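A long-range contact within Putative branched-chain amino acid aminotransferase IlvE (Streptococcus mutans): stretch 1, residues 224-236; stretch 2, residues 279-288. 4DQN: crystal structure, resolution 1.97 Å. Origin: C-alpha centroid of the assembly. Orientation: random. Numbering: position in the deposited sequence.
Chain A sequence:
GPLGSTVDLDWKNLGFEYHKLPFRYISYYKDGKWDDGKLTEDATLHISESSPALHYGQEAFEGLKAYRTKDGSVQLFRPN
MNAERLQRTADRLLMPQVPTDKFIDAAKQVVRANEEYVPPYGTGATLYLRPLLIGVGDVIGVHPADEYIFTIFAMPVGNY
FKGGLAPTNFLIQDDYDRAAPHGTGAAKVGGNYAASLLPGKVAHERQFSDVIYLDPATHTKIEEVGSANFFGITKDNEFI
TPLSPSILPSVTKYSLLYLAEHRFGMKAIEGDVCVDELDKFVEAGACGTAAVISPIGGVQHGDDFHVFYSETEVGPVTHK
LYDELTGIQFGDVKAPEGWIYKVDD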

ATOM      1  N   GLU A 224     -17.687   2.201  -2.306  1.00 37.60           N
ATOM      2  CA  GLU A 224     -17.781   0.838  -1.805  1.00 38.03           C
ATOM      3  C   GLU A 224     -17.949   0.750  -0.285  1.00 35.69           C
ATOM      4  O   GLU A 224     -17.778   1.744   0.437  1.00 34.80           O
ATOM      5  N   VAL A 225     -18.290  -0.457   0.171  1.00 34.86           N
ATOM      6  CA  VAL A 225     -18.599  -0.748   1.566  1.00 34.26           C
ATOM      7  C   VAL A 225     -17.454  -1.574   2.139  1.00 38.55           C
ATOM      8  O   VAL A 225     -17.421  -2.799   1.985  1.00 36.30           O
ATOM      9  N   GLY A 226     -16.516  -0.900   2.802  1.00 40.39           N
ATOM     10  CA  GLY A 226     -15.272  -1.533   3.191  1.00 36.12           C
ATOM     11  C   GLY A 226     -14.587  -1.997   1.927  1.00 41.07           C
ATOM     12  O   GLY A 226     -14.352  -1.193   1.016  1.00 43.29           O
ATOM     13  N   SER A 227     -14.300  -3.295   1.849  1.00 40.06           N
ATOM     14  CA  SER A 227     -13.668  -3.854   0.656  1.00 43.49           C
ATOM     15  C   SER A 227     -14.694  -4.488  -0.288  1.00 43.97           C
ATOM     16  O   SER A 227     -14.321  -5.037  -1.333  1.00 44.99           O
ATOM     17  N   ALA A 228     -15.977  -4.398   0.079  1.00 37.99           N
ATOM     18  CA  ALA A 228     -17.074  -4.987  -0.707  1.00 36.51           C
ATOM     19  C   ALA A 228     -17.815  -3.937  -1.534  1.00 37.34           C
ATOM     20  O   ALA A 228     -17.735  -2.742  -1.238  1.00 36.52           O
ATOM     21  N   ASN A 229     -18.540  -4.382  -2.561  1.00 33.05           N
ATOM     22  CA  ASN A 229     -19.305  -3.462  -3.420  1.00 30.95           C
ATOM     23  C   ASN A 229     -20.674  -3.143  -2.819  1.00 33.15           C
ATOM     24  O   ASN A 229     -21.219  -3.952  -2.077  1.00 37.04           O
ATOM     25  N   PHE A 230     -21.212  -1.965  -3.136  1.00 29.29           N
ATOM     26  CA  PHE A 230     -22.557  -1.566  -2.728  1.00 32.34           C
ATOM     27  C   PHE A 230     -23.519  -1.919  -3.863  1.00 30.40           C
ATOM     28  O   PHE A 230     -23.145  -1.863  -5.044  1.00 30.19           O
ATOM     29  N   PHE A 231     -24.743  -2.303  -3.512  1.00 32.71           N
ATOM     30  CA  PHE A 231     -25.813  -2.421  -4.504  1.00 33.14           C
ATOM     31  C   PHE A 231     -27.112  -1.917  -3.883  1.00 33.64           C
ATOM     32  O   PHE A 231     -27.334  -2.057  -2.682  1.00 29.17           O
ATOM     33  N   GLY A 232     -27.964  -1.307  -4.700  1.00 31.53           N
ATOM     34  CA  GLY A 232     -29.271  -0.907  -4.221  1.00 33.84           C
ATOM     35  C   GLY A 232     -30.366  -1.462  -5.110  1.00 32.32           C
ATOM     36  O   GLY A 232     -30.151  -1.694  -6.304  1.00 33.28           O
ATOM     37  N   ILE A 233     -31.540  -1.688  -4.525  1.00 36.64           N
ATOM     38  CA  ILE A 233     -32.708  -2.100  -5.294  1.00 38.17           C
ATOM     39  C   ILE A 233     -33.747  -0.987  -5.232  1.00 38.31           C
ATOM     40  O   ILE A 233     -34.127  -0.560  -4.143  1.00 38.51           O
ATOM     41  N   THR A 234     -34.194  -0.509  -6.394  1.00 41.21           N
ATOM     42  CA  THR A 234     -35.213   0.549  -6.448  1.00 42.92           C
ATOM     43  C   THR A 234     -36.622  -0.030  -6.359  1.00 45.42           C
ATOM     44  O   THR A 234     -36.805  -1.239  -6.510  1.00 40.94           O
ATOM     45  N   LYS A 235     -37.613   0.838  -6.132  1.00 47.76           N
ATOM     46  CA  LYS A 235     -39.032   0.444  -6.107  1.00 51.81           C
ATOM     47  C   LYS A 235     -39.497  -0.187  -7.419  1.00 50.06           C
ATOM     48  O   LYS A 235     -40.452  -0.972  -7.441  1.00 55.61           O
ATOM     49  N   ASP A 236     -38.835   0.166  -8.515  1.00 49.71           N
ATOM     50  CA  ASP A 236     -39.167  -0.407  -9.813  1.00 51.12           C
ATOM     51  C   ASP A 236     -38.304  -1.628 -10.103  1.00 48.57           C
ATOM     52  O   ASP A 236     -38.020  -1.938 -11.262  1.00 48.59           O
ATOM     53  N   ASP A 279     -33.144   7.483  -0.604  1.00 42.76           N
ATOM     54  CA  ASP A 279     -34.545   7.058  -0.656  1.00 43.87           C
ATOM     55  C   ASP A 279     -34.906   6.394  -1.993  1.00 43.08           C
ATOM     56  O   ASP A 279     -35.984   5.815  -2.132  1.00 42.88           O
ATOM     57  N   LYS A 280     -34.006   6.488  -2.969  1.00 39.13           N
ATOM     58  CA  LYS A 280     -34.171   5.828  -4.269  1.00 42.01           C
ATOM     59  C   LYS A 280     -34.198   4.306  -4.098  1.00 41.61           C
ATOM     60  O   LYS A 280     -34.700   3.577  -4.963  1.00 43.65           O
ATOM     61  N   PHE A 281     -33.671   3.830  -2.972  1.00 39.85           N
ATOM     62  CA  PHE A 281     -33.491   2.391  -2.774  1.00 41.88           C
ATOM     63  C   PHE A 281     -34.363   1.781  -1.679  1.00 40.90           C
ATOM     64  O   PHE A 281     -34.325   2.201  -0.523  1.00 39.38           O
ATOM     65  N   VAL A 282     -35.138   0.771  -2.065  1.00 40.13           N
ATOM     66  CA  VAL A 282     -36.030   0.071  -1.147  1.00 38.25           C
ATOM     67  C   VAL A 282     -35.263  -1.006  -0.363  1.00 36.99           C
ATOM     68  O   VAL A 282     -35.639  -1.373   0.759  1.00 36.66           O
ATOM     69  N   GLU A 283     -34.171  -1.489  -0.957  1.00 34.64           N
ATOM     70  CA  GLU A 283     -33.240  -2.397  -0.279  1.00 35.98           C
ATOM     71  C   GLU A 283     -31.814  -2.048  -0.674  1.00 31.76           C
ATOM     72  O   GLU A 283     -31.575  -1.540  -1.775  1.00 35.77           O
ATOM     73  N   ALA A 284     -30.863  -2.351   0.204  1.00 34.35           N
ATOM     74  CA  ALA A 284     -29.451  -2.145  -0.102  1.00 32.87           C
ATOM     75  C   ALA A 284     -28.600  -3.195   0.586  1.00 31.61           C
ATOM     76  O   ALA A 284     -28.977  -3.710   1.636  1.00 31.38           O
ATOM     77  N   GLY A 285     -27.441  -3.495   0.005  1.00 31.26           N
ATOM     78  CA  GLY A 285     -26.505  -4.394   0.649  1.00 32.35           C
ATOM     79  C   GLY A 285     -25.081  -4.238   0.159  1.00 29.76           C
ATOM     80  O   GLY A 285     -24.785  -3.419  -0.717  1.00 30.97           O
ATOM     81  N   ALA A 286     -24.195  -5.032   0.743  1.00 30.71           N
ATOM     82  CA  ALA A 286     -22.815  -5.121   0.301  1.00 31.20           C
ATOM     83  C   ALA A 286     -22.620  -6.510  -0.275  1.00 31.77           C
ATOM     84  O   ALA A 286     -23.233  -7.470   0.199  1.00 36.19           O
ATOM     85  N   CYS A 287     -21.777  -6.641  -1.292  1.00 31.24           N
ATOM     86  CA  CYS A 287     -21.527  -7.963  -1.857  1.00 31.00           C
ATOM     87  C   CYS A 287     -20.040  -8.212  -2.078  1.00 34.11           C
ATOM     88  O   CYS A 287     -19.286  -7.290  -2.390  1.00 33.56           O
ATOM     89  N   GLY A 288     -19.617  -9.457  -1.884  1.00 33.13           N
ATOM     90  CA  GLY A 288     -18.222  -9.831  -2.060  1.00 36.38           C
ATOM     91  C   GLY A 288     -18.050 -11.309  -1.758  1.00 35.70           C
ATOM     92  O   GLY A 288     -18.980 -11.947  -1.260  1.00 32.03           O
TER

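Two antiparallel strands, paired from Asn-229 with Cys-287 through Ile-233 with Glu-283, lie side by side, so their side chains pack mainly across the two faces of a sheet rather than between opposing layers. The contact on stretch 2 begins with Lys-280, fully extended (t at all four chi angles); its CG lies 4.2 Å from Thr-234 CG2, an aliphatic contact that leaves the ammonium free of stretch 1. Phe-281 (chi1 m) lays one ring face over Gly-232, whose CA sits 4.0 Å from the ring centroid. Glycine suits this position: a CB there would come within 2.4 Å of Phe-281 CD1. The same ring meets the methyl of Thr-234 (p), CE1 to CG2 3.8 Å. Val-282 (t), at the corner of the chain, places CG2 4.1 Å from Lys-235 CA, while its backbone N donates to Ile-233 O at 2.7 Å.

Glu-283 (m) sends its CB to the face shared with Ile-233 (m, then p), the two CB atoms 4.1 Å apart; its buried carboxylate finds hydrogen bonds elsewhere in the structure. On the other face, the small Ala-284 leaves space for Phe-230 (t), whose CZ approaches Ala-284 CB to 3.8 Å. Gly-285 repeats the glycine-aromatic pairing with the roles of the two stretches exchanged: its CA lies 4.1 Å from the centroid of the Phe-231 ring (p), over one face, where a CB would fall 2.9 Å from Phe-231 CZ.

Ala-286 offers a compact methyl to two neighbors brought near by the Val-225 to Ala-228 turn: its CB is 3.9 Å from Val-225 CB and 4.1 Å from Ala-228 CB. Cys-287 (p) returns to the Phe-231 face, its SG 3.9 Å from Asn-229 CB and its CB 4.3 Å from Phe-231 CD1. The side-chain amide of Asn-229 (m) is hydrogen-bonded elsewhere in the structure. Gly-288 adds no side chain.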

ATOM      1  CB  GLU A 224     -16.590  -0.010  -2.293  1.00 41.19           C
ATOM      2  CG  GLU A 224     -15.215   0.629  -2.140  1.00 44.19           C
ATOM      3  CD  GLU A 224     -14.141  -0.140  -2.900  1.00 50.69           C
ATOM      4  OE1 GLU A 224     -14.298  -0.346  -4.121  1.00 50.37           O
ATOM      5  OE2 GLU A 224     -13.143  -0.551  -2.276  1.00 53.69           O
ATOM      6  CB  VAL A 225     -19.901  -1.556   1.655  1.00 37.00           C
ATOM      7  CG1 VAL A 225     -20.417  -1.616   3.091  1.00 34.56           C
ATOM      8  CG2 VAL A 225     -20.961  -0.961   0.718  1.00 32.09           C
ATOM      9  CB  SER A 227     -12.602  -4.883   1.045  1.00 45.97           C
ATOM     10  OG  SER A 227     -13.188  -6.024   1.649  1.00 47.92           O
ATOM     11  CB  ALA A 228     -18.053  -5.710   0.215  1.00 36.84           C
ATOM     12  CB  ASN A 229     -19.504  -4.054  -4.819  1.00 33.12           C
ATOM     13  CG  ASN A 229     -18.247  -3.992  -5.679  1.00 37.70           C
ATOM     14  OD1 ASN A 229     -18.206  -4.549  -6.772  1.00 42.05           O
ATOM     15  ND2 ASN A 229     -17.216  -3.330  -5.182  1.00 37.90           N
ATOM     16  CB  PHE A 230     -22.601  -0.047  -2.459  1.00 32.80           C
ATOM     17  CG  PHE A 230     -23.983   0.491  -2.107  1.00 34.30           C
ATOM     18  CD1 PHE A 230     -24.868   0.919  -3.106  1.00 31.57           C
ATOM     19  CD2 PHE A 230     -24.389   0.578  -0.782  1.00 30.99           C
ATOM     20  CE1 PHE A 230     -26.135   1.413  -2.779  1.00 34.07           C
ATOM     21  CE2 PHE A 230     -25.653   1.072  -0.444  1.00 31.73           C
ATOM     22  CZ  PHE A 230     -26.523   1.495  -1.439  1.00 30.48           C
ATOM     23  CB  PHE A 231     -25.969  -3.860  -5.056  1.00 31.49           C
ATOM     24  CG  PHE A 231     -26.569  -4.846  -4.071  1.00 33.09           C
ATOM     25  CD1 PHE A 231     -25.749  -5.619  -3.254  1.00 31.24           C
ATOM     26  CD2 PHE A 231     -27.948  -5.000  -3.965  1.00 33.71           C
ATOM     27  CE1 PHE A 231     -26.292  -6.521  -2.346  1.00 33.07           C
ATOM     28  CE2 PHE A 231     -28.500  -5.890  -3.053  1.00 31.65           C
ATOM     29  CZ  PHE A 231     -27.672  -6.653  -2.244  1.00 31.81           C
ATOM     30  CB  ILE A 233     -33.318  -3.415  -4.760  1.00 38.92           C
ATOM     31  CG1 ILE A 233     -32.597  -4.617  -5.366  1.00 44.69           C
ATOM     32  CG2 ILE A 233     -34.754  -3.558  -5.190  1.00 42.31           C
ATOM     33  CD1 ILE A 233     -31.306  -4.898  -4.758  1.00 42.60           C
ATOM     34  CB  THR A 234     -35.119   1.345  -7.755  1.00 42.94           C
ATOM     35  OG1 THR A 234     -35.523   0.513  -8.852  1.00 44.53           O
ATOM     36  CG2 THR A 234     -33.701   1.824  -7.986  1.00 42.68           C
ATOM     37  CB  LYS A 235     -39.927   1.654  -5.806  1.00 54.61           C
ATOM     38  CG  LYS A 235     -39.975   2.679  -6.940  1.00 59.27           C
ATOM     39  CD  LYS A 235     -41.096   3.700  -6.759  1.00 61.75           C
ATOM     40  CE  LYS A 235     -41.128   4.688  -7.921  1.00 64.30           C
ATOM     41  NZ  LYS A 235     -41.401   4.022  -9.226  1.00 61.36           N
ATOM     42  CB  ASP A 236     -38.997   0.641 -10.911  1.00 52.10           C
ATOM     43  CG  ASP A 236     -39.911   1.828 -10.715  1.00 56.27           C
ATOM     44  OD1 ASP A 236     -40.994   1.653 -10.117  1.00 59.30           O
ATOM     45  OD2 ASP A 236     -39.546   2.938 -11.151  1.00 59.07           O
ATOM     46  CB  ASP A 279     -35.472   8.248  -0.391  1.00 45.97           C
ATOM     47  CG  ASP A 279     -34.901   9.554  -0.920  1.00 57.13           C
ATOM     48  OD1 ASP A 279     -34.969   9.777  -2.152  1.00 58.50           O
ATOM     49  OD2 ASP A 279     -34.378  10.355  -0.103  1.00 58.88           O
ATOM     50  CB  LYS A 280     -33.011   6.229  -5.196  1.00 39.17           C
ATOM     51  CG  LYS A 280     -33.126   5.792  -6.648  1.00 41.45           C
ATOM     52  CD  LYS A 280     -31.872   6.161  -7.453  1.00 38.02           C
ATOM     53  CE  LYS A 280     -32.044   5.749  -8.919  1.00 38.31           C
ATOM     54  NZ  LYS A 280     -30.875   6.076  -9.782  1.00 36.64           N
ATOM     55  CB  PHE A 281     -32.010   2.071  -2.546  1.00 38.63           C
ATOM     56  CG  PHE A 281     -31.141   2.494  -3.683  1.00 38.98           C
ATOM     57  CD1 PHE A 281     -31.298   1.905  -4.932  1.00 37.84           C
ATOM     58  CD2 PHE A 281     -30.190   3.497  -3.522  1.00 40.27           C
ATOM     59  CE1 PHE A 281     -30.520   2.291  -6.005  1.00 37.20           C
ATOM     60  CE2 PHE A 281     -29.401   3.893  -4.590  1.00 41.92           C
ATOM     61  CZ  PHE A 281     -29.565   3.284  -5.841  1.00 36.28           C
ATOM     62  CB  VAL A 282     -37.245  -0.497  -1.934  1.00 43.49           C
ATOM     63  CG1 VAL A 282     -37.788  -1.744  -1.307  1.00 47.24           C
ATOM     64  CG2 VAL A 282     -38.339   0.559  -2.044  1.00 46.22           C
ATOM     65  CB  GLU A 283     -33.497  -3.859  -0.671  1.00 34.60           C
ATOM     66  CG  GLU A 283     -34.862  -4.428  -0.320  1.00 36.78           C
ATOM     67  CD  GLU A 283     -35.032  -5.849  -0.859  1.00 39.55           C
ATOM     68  OE1 GLU A 283     -34.032  -6.604  -0.887  1.00 35.03           O
ATOM     69  OE2 GLU A 283     -36.156  -6.214  -1.265  1.00 37.64           O
ATOM     70  CB  ALA A 284     -29.006  -0.753   0.332  1.00 32.16           C
ATOM     71  CB  ALA A 286     -21.869  -4.899   1.485  1.00 32.34           C
ATOM     72  CB  CYS A 287     -22.323  -8.174  -3.144  1.00 29.05           C
ATOM     73  SG  CYS A 287     -21.889  -7.074  -4.510  1.00 31.08           S
TER